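Local coordinates for protein N-alpha-acetyltransferase 35, NatC auxiliary subunit (Saccharomyces cerevisiae, PDB 6YGA) that serves as the auxiliary subunit of the NatC N-terminal acetyltransferase, which acetylates the N-terminal methionine of the L-A virus Gag protein, at residues Asp235-Tyr240 / Arg340-Leu345; Thr242-Leu247 / Thr309-Asp314; Glu249-Ala254 / Leu303-Lys308; Ala326-Lys331 / Arg665-Leu670. All coordinates share one frame; numbering follows the deposited sequence.

Interaction 1. Residues Asp235-Tyr240 / Arg340-Leu345; sequences DHLTDY and RILFPL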
# COMPACT_ATOMS: atom_id res chain seq x y z
N ASP B 235 6.10 -25.28 -5.03
CA ASP B 235 5.38 -26.31 -5.77
C ASP B 235 4.08 -25.77 -6.36
O ASP B 235 3.62 -26.25 -7.40
CB ASP B 235 5.07 -27.51 -4.87
CG ASP B 235 6.33 -28.18 -4.33
OD1 ASP B 235 7.40 -28.08 -4.96
OD2 ASP B 235 6.23 -28.82 -3.26
N HIS B 236 3.48 -24.76 -5.72
CA HIS B 236 2.20 -24.25 -6.19
C HIS B 236 2.33 -23.43 -7.47
O HIS B 236 1.31 -23.18 -8.13
CB HIS B 236 1.53 -23.42 -5.09
CG HIS B 236 1.35 -24.17 -3.81
ND1 HIS B 236 0.61 -25.33 -3.72
CD2 HIS B 236 1.84 -23.94 -2.57
CE1 HIS B 236 0.65 -25.78 -2.48
NE2 HIS B 236 1.38 -24.95 -1.76
N LEU B 237 3.54 -23.02 -7.85
CA LEU B 237 3.77 -22.34 -9.12
C LEU B 237 4.48 -23.22 -10.14
O LEU B 237 4.12 -23.19 -11.32
CB LEU B 237 4.59 -21.07 -8.90
CG LEU B 237 3.84 -19.84 -8.39
CD1 LEU B 237 4.64 -18.59 -8.71
CD2 LEU B 237 2.44 -19.76 -9.00
N THR B 238 5.48 -24.00 -9.72
CA THR B 238 6.22 -24.82 -10.67
C THR B 238 5.33 -25.91 -11.26
O THR B 238 5.36 -26.16 -12.47
CB THR B 238 7.45 -25.43 -10.01
OG1 THR B 238 7.03 -26.34 -8.98
CG2 THR B 238 8.32 -24.35 -9.39
N ASP B 239 4.54 -26.58 -10.41
CA ASP B 239 3.66 -27.65 -10.84
C ASP B 239 2.19 -27.32 -10.65
O ASP B 239 1.34 -28.15 -11.00
CB ASP B 239 4.00 -28.95 -10.09
CG ASP B 239 5.50 -29.22 -10.05
OD1 ASP B 239 6.17 -29.05 -11.08
OD2 ASP B 239 6.00 -29.60 -8.97
N TYR B 240 1.87 -26.15 -10.11
CA TYR B 240 0.48 -25.75 -9.83
C TYR B 240 -0.22 -26.78 -8.96
O TYR B 240 -1.39 -27.10 -9.15
CB TYR B 240 -0.29 -25.49 -11.13
CG TYR B 240 0.32 -24.38 -11.95
CD1 TYR B 240 0.25 -23.06 -11.52
CD2 TYR B 240 0.97 -24.64 -13.15
CE1 TYR B 240 0.82 -22.03 -12.26
CE2 TYR B 240 1.53 -23.62 -13.90
CZ TYR B 240 1.45 -22.32 -13.45
OH TYR B 240 2.01 -21.30 -14.19
N ARG B 340 -1.04 -13.28 -1.68
CA ARG B 340 -1.56 -12.27 -2.60
C ARG B 340 -0.75 -12.23 -3.90
O ARG B 340 -1.31 -11.96 -4.97
CB ARG B 340 -1.58 -10.90 -1.93
CG ARG B 340 -2.61 -10.80 -0.82
CD ARG B 340 -2.89 -9.37 -0.40
NE ARG B 340 -1.77 -8.76 0.31
CZ ARG B 340 -0.97 -7.83 -0.20
NH1 ARG B 340 -1.16 -7.40 -1.44
NH2 ARG B 340 0.01 -7.32 0.53
N ILE B 341 0.55 -12.48 -3.83
CA ILE B 341 1.33 -12.64 -5.05
C ILE B 341 0.97 -13.95 -5.73
O ILE B 341 0.91 -14.03 -6.97
CB ILE B 341 2.84 -12.57 -4.75
CG1 ILE B 341 3.19 -11.25 -4.06
CG2 ILE B 341 3.65 -12.74 -6.04
CD1 ILE B 341 4.65 -11.16 -3.63
N LEU B 342 0.71 -14.99 -4.94
CA LEU B 342 0.52 -16.33 -5.49
C LEU B 342 -0.74 -16.41 -6.34
O LEU B 342 -0.74 -17.05 -7.40
CB LEU B 342 0.48 -17.35 -4.36
CG LEU B 342 0.65 -18.81 -4.76
CD1 LEU B 342 2.00 -19.01 -5.42
CD2 LEU B 342 0.50 -19.71 -3.55
N PHE B 343 -1.81 -15.74 -5.91
CA PHE B 343 -3.10 -15.89 -6.59
C PHE B 343 -3.05 -15.50 -8.06
O PHE B 343 -3.43 -16.33 -8.90
CB PHE B 343 -4.18 -15.12 -5.82
CG PHE B 343 -5.41 -14.84 -6.63
CD1 PHE B 343 -6.30 -15.86 -6.94
CD2 PHE B 343 -5.68 -13.57 -7.08
CE1 PHE B 343 -7.42 -15.61 -7.70
CE2 PHE B 343 -6.80 -13.30 -7.83
CZ PHE B 343 -7.68 -14.32 -8.14
N PRO B 344 -2.59 -14.30 -8.46
CA PRO B 344 -2.58 -14.00 -9.90
C PRO B 344 -1.67 -14.92 -10.70
O PRO B 344 -2.00 -15.25 -11.84
CB PRO B 344 -2.13 -12.54 -9.95
CG PRO B 344 -2.46 -11.99 -8.61
CD PRO B 344 -2.17 -13.12 -7.68
N LEU B 345 -0.54 -15.34 -10.13
CA LEU B 345 0.34 -16.26 -10.84
C LEU B 345 -0.26 -17.66 -10.93
O LEU B 345 -0.07 -18.35 -11.93
CB LEU B 345 1.71 -16.31 -10.16
CG LEU B 345 2.43 -14.96 -10.11
CD1 LEU B 345 3.71 -15.06 -9.30
CD2 LEU B 345 2.71 -14.49 -11.53

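Interaction 2. Residues Thr242-Leu247 / Thr309-Asp314; sequences TKTSHL and TILLVD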
# COMPACT_ATOMS: atom_id res chain seq x y z
N THR B 242 -2.15 -28.43 -5.95
CA THR B 242 -3.19 -28.04 -5.01
C THR B 242 -3.13 -28.83 -3.71
O THR B 242 -4.01 -28.66 -2.87
CB THR B 242 -4.58 -28.20 -5.65
OG1 THR B 242 -4.77 -29.57 -6.03
CG2 THR B 242 -4.71 -27.31 -6.88
N LYS B 243 -2.12 -29.67 -3.54
CA LYS B 243 -2.03 -30.50 -2.35
C LYS B 243 -1.70 -29.66 -1.13
O LYS B 243 -0.95 -28.68 -1.21
CB LYS B 243 -0.99 -31.60 -2.54
CG LYS B 243 -1.28 -32.51 -3.72
CD LYS B 243 -0.12 -33.44 -4.01
CE LYS B 243 -0.38 -34.25 -5.27
NZ LYS B 243 0.77 -35.11 -5.65
N THR B 244 -2.27 -30.04 0.01
CA THR B 244 -2.14 -29.26 1.24
C THR B 244 -1.34 -29.99 2.31
O THR B 244 -1.39 -29.58 3.48
CB THR B 244 -3.52 -28.90 1.78
OG1 THR B 244 -4.28 -30.10 1.99
CG2 THR B 244 -4.26 -28.00 0.80
N SER B 245 -0.60 -31.04 1.95
CA SER B 245 0.10 -31.84 2.95
C SER B 245 1.17 -31.03 3.68
O SER B 245 1.16 -30.93 4.91
CB SER B 245 0.71 -33.08 2.30
OG SER B 245 -0.31 -33.92 1.76
N HIS B 246 2.09 -30.43 2.92
CA HIS B 246 3.12 -29.60 3.53
C HIS B 246 2.53 -28.38 4.22
O HIS B 246 3.04 -27.94 5.26
CB HIS B 246 4.14 -29.17 2.47
CG HIS B 246 5.03 -30.28 2.00
ND1 HIS B 246 4.84 -30.93 0.80
CD2 HIS B 246 6.11 -30.85 2.58
CE1 HIS B 246 5.77 -31.86 0.66
NE2 HIS B 246 6.56 -31.83 1.73
N LEU B 247 1.44 -27.82 3.68
CA LEU B 247 0.79 -26.70 4.35
C LEU B 247 0.17 -27.13 5.67
O LEU B 247 0.20 -26.37 6.65
CB LEU B 247 -0.26 -26.08 3.44
CG LEU B 247 0.31 -25.36 2.21
CD1 LEU B 247 -0.79 -25.03 1.22
CD2 LEU B 247 1.05 -24.11 2.64
N THR B 309 -6.16 -21.05 0.95
CA THR B 309 -7.32 -20.40 0.34
C THR B 309 -7.07 -20.12 -1.14
O THR B 309 -8.00 -20.20 -1.95
CB THR B 309 -7.64 -19.11 1.09
OG1 THR B 309 -7.83 -19.41 2.48
CG2 THR B 309 -8.92 -18.48 0.56
N ILE B 310 -5.83 -19.80 -1.50
CA ILE B 310 -5.50 -19.51 -2.90
C ILE B 310 -5.76 -20.72 -3.77
O ILE B 310 -6.32 -20.62 -4.87
CB ILE B 310 -4.04 -19.03 -3.01
CG1 ILE B 310 -3.85 -17.72 -2.24
CG2 ILE B 310 -3.63 -18.88 -4.48
CD1 ILE B 310 -4.89 -16.67 -2.56
N LEU B 311 -5.35 -21.90 -3.30
CA LEU B 311 -5.48 -23.12 -4.10
C LEU B 311 -6.93 -23.52 -4.33
O LEU B 311 -7.19 -24.35 -5.20
CB LEU B 311 -4.73 -24.27 -3.42
CG LEU B 311 -3.30 -23.92 -2.98
CD1 LEU B 311 -2.69 -25.06 -2.17
CD2 LEU B 311 -2.44 -23.60 -4.20
N LEU B 312 -7.88 -22.97 -3.56
CA LEU B 312 -9.28 -23.36 -3.71
C LEU B 312 -9.85 -22.93 -5.06
O LEU B 312 -10.78 -23.56 -5.56
CB LEU B 312 -10.13 -22.77 -2.58
CG LEU B 312 -9.89 -23.28 -1.16
CD1 LEU B 312 -10.73 -22.50 -0.16
CD2 LEU B 312 -10.18 -24.77 -1.07
N VAL B 313 -9.30 -21.86 -5.65
CA VAL B 313 -9.84 -21.35 -6.90
C VAL B 313 -9.65 -22.34 -8.04
O VAL B 313 -10.33 -22.23 -9.06
CB VAL B 313 -9.21 -19.99 -7.24
CG1 VAL B 313 -7.80 -20.17 -7.77
CG2 VAL B 313 -10.08 -19.23 -8.23
N ASP B 314 -8.75 -23.31 -7.88
CA ASP B 314 -8.56 -24.32 -8.91
C ASP B 314 -9.80 -25.20 -9.07
O ASP B 314 -10.02 -25.78 -10.14
CB ASP B 314 -7.33 -25.17 -8.59
CG ASP B 314 -7.02 -26.18 -9.67
OD1 ASP B 314 -6.72 -25.77 -10.81
OD2 ASP B 314 -7.07 -27.39 -9.37

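Interaction 3. Residues Glu249-Ala254 / Leu303-Lys308; sequences ELIENA and LANDVK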
# COMPACT_ATOMS: atom_id res chain seq x y z
N GLU B 249 1.28 -29.72 7.49
CA GLU B 249 2.41 -29.97 8.38
C GLU B 249 2.97 -28.67 8.94
O GLU B 249 3.38 -28.61 10.10
CB GLU B 249 3.51 -30.73 7.63
CG GLU B 249 3.09 -32.09 7.12
CD GLU B 249 4.18 -32.75 6.29
OE1 GLU B 249 5.37 -32.46 6.54
OE2 GLU B 249 3.84 -33.54 5.39
N LEU B 250 2.98 -27.61 8.12
CA LEU B 250 3.46 -26.32 8.60
C LEU B 250 2.60 -25.80 9.74
O LEU B 250 3.11 -25.21 10.70
CB LEU B 250 3.49 -25.32 7.45
CG LEU B 250 3.87 -23.87 7.78
CD1 LEU B 250 5.25 -23.82 8.43
CD2 LEU B 250 3.83 -23.01 6.54
N ILE B 251 1.29 -26.03 9.67
CA ILE B 251 0.38 -25.59 10.73
C ILE B 251 0.61 -26.42 11.99
O ILE B 251 0.69 -25.88 13.10
CB ILE B 251 -1.08 -25.67 10.25
CG1 ILE B 251 -1.33 -24.65 9.14
CG2 ILE B 251 -2.04 -25.47 11.41
CD1 ILE B 251 -2.66 -24.84 8.42
N GLU B 252 0.70 -27.74 11.84
CA GLU B 252 0.89 -28.61 13.00
C GLU B 252 2.18 -28.28 13.74
O GLU B 252 2.20 -28.16 14.97
CB GLU B 252 0.89 -30.08 12.57
CG GLU B 252 -0.39 -30.53 11.88
CD GLU B 252 -0.23 -31.85 11.16
OE1 GLU B 252 0.90 -32.38 11.14
OE2 GLU B 252 -1.23 -32.36 10.62
N ASN B 253 3.28 -28.13 12.99
CA ASN B 253 4.57 -27.88 13.63
C ASN B 253 4.61 -26.49 14.26
O ASN B 253 5.22 -26.31 15.31
CB ASN B 253 5.69 -28.05 12.61
CG ASN B 253 5.89 -29.49 12.21
OD1 ASN B 253 4.93 -30.23 12.01
ND2 ASN B 253 7.14 -29.92 12.12
N ALA B 254 3.97 -25.50 13.62
CA ALA B 254 3.91 -24.17 14.22
C ALA B 254 3.11 -24.20 15.52
O ALA B 254 3.46 -23.50 16.48
CB ALA B 254 3.32 -23.17 13.23
N LEU B 303 0.13 -17.65 7.27
CA LEU B 303 0.66 -17.85 5.93
C LEU B 303 0.12 -19.13 5.30
O LEU B 303 -0.25 -19.14 4.12
CB LEU B 303 2.19 -17.90 5.98
CG LEU B 303 2.88 -18.42 4.72
CD1 LEU B 303 2.68 -17.46 3.55
CD2 LEU B 303 4.35 -18.66 4.99
N ALA B 304 0.06 -20.21 6.07
CA ALA B 304 -0.37 -21.49 5.51
C ALA B 304 -1.84 -21.47 5.12
O ALA B 304 -2.21 -21.98 4.05
CB ALA B 304 -0.09 -22.62 6.50
N ASN B 305 -2.70 -20.90 5.97
CA ASN B 305 -4.13 -20.88 5.65
C ASN B 305 -4.42 -19.96 4.48
O ASN B 305 -5.31 -20.24 3.67
CB ASN B 305 -4.94 -20.46 6.88
CG ASN B 305 -5.00 -21.55 7.93
OD1 ASN B 305 -4.72 -21.31 9.10
ND2 ASN B 305 -5.36 -22.76 7.51
N ASP B 306 -3.69 -18.84 4.37
CA ASP B 306 -3.91 -17.93 3.25
C ASP B 306 -3.54 -18.57 1.92
O ASP B 306 -4.24 -18.40 0.92
CB ASP B 306 -3.12 -16.64 3.47
CG ASP B 306 -3.71 -15.78 4.58
OD1 ASP B 306 -4.72 -16.20 5.19
OD2 ASP B 306 -3.16 -14.69 4.85
N VAL B 307 -2.44 -19.32 1.90
CA VAL B 307 -2.05 -20.03 0.69
C VAL B 307 -3.05 -21.14 0.38
O VAL B 307 -3.40 -21.37 -0.79
CB VAL B 307 -0.61 -20.57 0.82
CG1 VAL B 307 -0.28 -21.52 -0.33
CG2 VAL B 307 0.38 -19.42 0.87
N LYS B 308 -3.53 -21.84 1.41
CA LYS B 308 -4.55 -22.87 1.20
C LYS B 308 -5.80 -22.28 0.56
O LYS B 308 -6.44 -22.92 -0.28
CB LYS B 308 -4.90 -23.55 2.53
CG LYS B 308 -3.83 -24.50 3.04
CD LYS B 308 -4.20 -25.10 4.39
CE LYS B 308 -5.43 -25.97 4.28
NZ LYS B 308 -5.80 -26.58 5.59

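Interaction 4. Residues Ala326-Lys331 / Arg665-Leu670; sequences AKFFNK and RLVQEL. With EDO (1,2-ethanediol), chain C.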
# COMPACT_ATOMS: atom_id res chain seq x y z
N ALA B 326 -12.77 -14.00 -6.29
CA ALA B 326 -12.01 -12.76 -6.29
C ALA B 326 -12.67 -11.68 -5.44
O ALA B 326 -11.98 -10.83 -4.88
CB ALA B 326 -11.83 -12.25 -7.72
N LYS B 327 -14.00 -11.71 -5.32
CA LYS B 327 -14.69 -10.66 -4.57
C LYS B 327 -14.54 -10.85 -3.07
O LYS B 327 -14.64 -9.88 -2.31
CB LYS B 327 -16.17 -10.62 -4.95
CG LYS B 327 -16.43 -10.05 -6.33
CD LYS B 327 -16.64 -8.54 -6.29
CE LYS B 327 -17.96 -8.18 -5.63
NZ LYS B 327 -18.25 -6.72 -5.66
N PHE B 328 -14.29 -12.08 -2.61
CA PHE B 328 -14.35 -12.40 -1.19
C PHE B 328 -13.06 -12.93 -0.59
O PHE B 328 -12.90 -12.83 0.63
CB PHE B 328 -15.46 -13.43 -0.92
CG PHE B 328 -16.85 -12.85 -0.98
CD1 PHE B 328 -17.40 -12.22 0.12
CD2 PHE B 328 -17.61 -12.96 -2.14
CE1 PHE B 328 -18.68 -11.70 0.08
CE2 PHE B 328 -18.90 -12.44 -2.19
CZ PHE B 328 -19.43 -11.81 -1.08
N PHE B 329 -12.13 -13.48 -1.38
CA PHE B 329 -10.98 -14.15 -0.78
C PHE B 329 -10.07 -13.17 -0.05
O PHE B 329 -9.39 -13.56 0.90
CB PHE B 329 -10.19 -14.93 -1.84
CG PHE B 329 -9.04 -14.16 -2.42
CD1 PHE B 329 -9.25 -13.21 -3.41
CD2 PHE B 329 -7.74 -14.41 -2.01
CE1 PHE B 329 -8.19 -12.51 -3.96
CE2 PHE B 329 -6.67 -13.71 -2.55
CZ PHE B 329 -6.90 -12.76 -3.53
N ASN B 330 -10.06 -11.91 -0.46
CA ASN B 330 -9.17 -10.89 0.09
C ASN B 330 -9.95 -9.69 0.61
O ASN B 330 -9.41 -8.59 0.69
CB ASN B 330 -8.16 -10.46 -0.98
CG ASN B 330 -6.97 -9.73 -0.40
OD1 ASN B 330 -6.54 -10.00 0.72
ND2 ASN B 330 -6.43 -8.78 -1.16
N LYS B 331 -11.22 -9.89 0.97
CA LYS B 331 -12.13 -8.79 1.25
C LYS B 331 -12.33 -8.52 2.73
O LYS B 331 -12.39 -7.36 3.14
CB LYS B 331 -13.49 -9.06 0.59
CG LYS B 331 -14.46 -7.90 0.64
CD LYS B 331 -13.86 -6.64 0.02
CE LYS B 331 -13.47 -6.84 -1.44
NZ LYS B 331 -14.62 -7.15 -2.33
N ARG B 665 -19.67 -20.97 -3.87
CA ARG B 665 -19.30 -22.29 -3.36
C ARG B 665 -17.88 -22.30 -2.81
O ARG B 665 -17.61 -22.93 -1.78
CB ARG B 665 -19.47 -23.34 -4.45
CG ARG B 665 -19.02 -24.74 -4.04
CD ARG B 665 -19.33 -25.76 -5.13
NE ARG B 665 -18.59 -25.51 -6.36
CZ ARG B 665 -17.45 -26.11 -6.68
NH1 ARG B 665 -16.92 -27.01 -5.86
NH2 ARG B 665 -16.84 -25.83 -7.82
N LEU B 666 -16.95 -21.61 -3.48
CA LEU B 666 -15.56 -21.64 -3.05
C LEU B 666 -15.29 -20.72 -1.87
O LEU B 666 -14.28 -20.91 -1.18
CB LEU B 666 -14.64 -21.25 -4.22
CG LEU B 666 -14.79 -22.06 -5.51
CD1 LEU B 666 -13.72 -21.66 -6.51
CD2 LEU B 666 -14.75 -23.55 -5.23
N VAL B 667 -16.15 -19.75 -1.61
CA VAL B 667 -15.93 -18.79 -0.53
C VAL B 667 -17.17 -18.73 0.36
O VAL B 667 -17.59 -17.65 0.79
CB VAL B 667 -15.58 -17.40 -1.08
CG1 VAL B 667 -14.17 -17.41 -1.64
CG2 VAL B 667 -16.58 -16.99 -2.15
N GLN B 668 -17.77 -19.89 0.63
CA GLN B 668 -19.06 -19.92 1.32
C GLN B 668 -18.96 -19.31 2.71
O GLN B 668 -19.77 -18.46 3.09
CB GLN B 668 -19.59 -21.35 1.39
CG GLN B 668 -20.98 -21.47 1.99
CD GLN B 668 -21.43 -22.90 2.15
OE1 GLN B 668 -20.65 -23.84 1.96
NE2 GLN B 668 -22.70 -23.09 2.49
N GLU B 669 -17.95 -19.72 3.49
CA GLU B 669 -17.80 -19.19 4.84
C GLU B 669 -17.52 -17.69 4.82
O GLU B 669 -18.09 -16.94 5.62
CB GLU B 669 -16.68 -19.93 5.58
CG GLU B 669 -16.83 -21.45 5.65
CD GLU B 669 -16.05 -22.17 4.56
OE1 GLU B 669 -16.14 -21.76 3.38
OE2 GLU B 669 -15.35 -23.15 4.88
N LEU B 670 -16.64 -17.24 3.92
CA LEU B 670 -16.29 -15.82 3.88
C LEU B 670 -17.47 -14.96 3.46
O LEU B 670 -17.65 -13.85 3.98
CB LEU B 670 -15.09 -15.60 2.95
CG LEU B 670 -13.75 -16.17 3.40
CD1 LEU B 670 -12.76 -16.28 2.24
CD2 LEU B 670 -13.15 -15.34 4.52
C1 EDO C . -18.48 -8.42 -2.02
O1 EDO C . -17.60 -7.32 -1.76
C2 EDO C . -19.85 -7.88 -2.42
O2 EDO C . -20.71 -8.97 -2.78

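Interaction 1. Residues Asp235-Tyr240 / Arg340-Leu345
Leu-237 lays its branched end over two leucines of helix 337-347, joining the short helix 235-238 to a longer, proline-kinked helix in this largely alpha-helical subunit. Its CG sits beside the backbone N (chi1 -79°), which carries both methyls across the gap. CG lies 3.6 Å from CD1 of Leu-342, and these two side chains slide past each other in opposite directions. Toward Leu-345 the crossing is oblique: Leu-237 CD1 touches Leu-345 CD1 at 3.7 Å, while Leu-237 CD2 rests on Leu-345 CB, also at 3.7 Å. Leu-342 takes the other common rotamer, CG anti to the backbone N (chi1 -165°), and this brings its methyls round to the contact, CD2 ending 4.1 Å from CB of His-236. The His-236 imidazole turns its ND1 to the carbonyl of Ser-241, and Leu-165 of helix 142-167 packs against both Leu-237 and Leu-345. No hydrogen bond crosses between the two segments. In helix 337-347 the ring nitrogen of Pro-344 breaks the backbone bonding, and Arg-340 O accepts a hydrogen bond from Ser-403 OG. Tyr-240, reached with positive phi just after the short helix, bonds through OH to Asp-350 N. Its ring has Leu-237 O 3.5 Å above the centre of one face, and at its edge CE1 comes 3.8 Å from Leu-345 O.

Interaction 2. Residues Thr242-Leu247 / Thr309-Asp314
OD1 of Asp-314 has one salt bridge, to Lys-357 NZ, and a second, long and weak ion pair with Arg-349 NH2. The other carboxylate oxygen turns to the opposing segment: with CG anti to the backbone N (chi1 -176°), OD2 comes 3.4 Å from the CG2 methyl of Thr-242. The two side chains cross at about a right angle, and the same methyl reaches Asp-314 CB at 3.8 Å. Thr-242 offers this methyl because its OG1 takes the crowded position between backbone N and carbonyl carbon (chi1 59°), which sets CG2 anti to the carbonyl carbon. The apolar half of the contact belongs to Leu-311, near the end of helix 298-311. Its CD1 meets Leu-247 CD1 tip to tip at 3.9 Å, lies 3.9 Å from Thr-242 O, and also approaches Lys-243 O. One methyl thus lies against the turn that leads into helix 245-260, where Thr-244 stands at the N-cap position without a side-chain capping bond. Behind the leucines, His-236 touches both Leu-247 and Leu-311, and Phe-346 of helix 337-347 packs on Leu-311 and Asp-314. No hydrogen bond joins the two segments. By methyl contacts the turn packs on the C-terminal end of helix 298-311, at one end of the antiparallel pair those two helices form, while the charge of Asp-314 is balanced by basic side chains, Lys-357 and more weakly Arg-349, which would favour the ionised carboxylate.

Interaction 3. Residues Glu249-Ala254 / Leu303-Lys308
Ala-304 marks the tight part of this contact, where helix 245-260 passes helix 298-311. Its CB, pointing at the opposing helix, is met by Ile-251 CG1 at 3.6 Å and by Leu-250 CD2 at 3.9 Å. The two larger residues use different rotamers: Leu-250 has CG anti to the backbone N (chi1 176°), whereas Ile-251 has CG1 beside it (chi1 -67°), so their branches converge on the one small methyl. Phe-300 and Ile-226 back Leu-250, which keeps this end buried. Beyond the alanine the fit loosens and the residues are partly exposed. Ile-251 CD1 stretches across the Asn-305 side chain at about a right angle, touching its amide group, and reaches only 4.3 Å from Lys-308 CD. The Lys-308 chain passes with its aliphatic part, while its NZ forms a salt bridge with Asp-248, just ahead of the contacting residues on helix 245-260. No hydrogen bond runs between the segments. Their axes approach to 9.8 Å and run nearly antiparallel, at 162°: the side-by-side packing of antiparallel helices from which largely helical folds such as this one are built.

Interaction 4. Residues Ala326-Lys331 / Arg665-Leu670
Phe-328, near the C-terminal end of helix 319-328, points CB at the segment that opens helix 668-701. That CB rests on Val-667 CG2 at 3.9 Å, the two side chains crossing at about a right angle, and stands 4.5 Å from Leu-670 CB. CG lies beside the backbone N (chi1 -75°), so the ring carries on past the valine. CD2 is still 4.2 Å from Val-667 CG2, and on the other flank CD1 is 4.2 Å from Leu-670 O. Farther out, CE1 and CE2 lie under a bound 1,2-ethanediol, probably from the crystallisation liquor, whose C1 sits over one ring face. At the tip, CZ comes 3.5 Å from the diol O2. Lys-331 holds O1 of the diol, a molecule also hydrogen-bonded to Glu-544: the lysine chain, bent at three successive torsions, curls back so that NZ donates to O1. The same NZ donates to Lys-327 O at 2.7 Å, in the carbonyl plane on a lone pair, with a C=O...N angle of 141°; Glu-449 adds a long, weak ion pair. Leu-670 meanwhile sets CD1 3.8 Å from Phe-328 O and also against the Phe-329 backbone, and Leu-332 packs on it. The contact is mostly buried and apolar. It packs the C-terminal end of helix 319-328 on the first turn of helix 668-701, both within the region assigned to the NAA35-like TPR repeat family.

Interactions 1, 2 and 3 are nested along the chain: 3 lies inside the loop closed by 2, and 2 inside that closed by 1. Interactions 2 and 3 share helices 245-260 and 298-311, with centres about 10 Å apart, and interaction 1 lies about 10 Å from interaction 2. His-236 bridges these two, packing on Leu-311 and Leu-247, and Val-307 ties interaction 1 to interaction 3. Interaction 4, about 15 Å from interaction 2 between centres, adds helix 668-701; it follows interactions 2 and 3 in series, its segments alternating with those of interaction 1. Phe-329 connects it to Ile-310 and Phe-343. The contacts join helices between residues 235 and 347, and one from near the C-terminus, in the subunit's helical part.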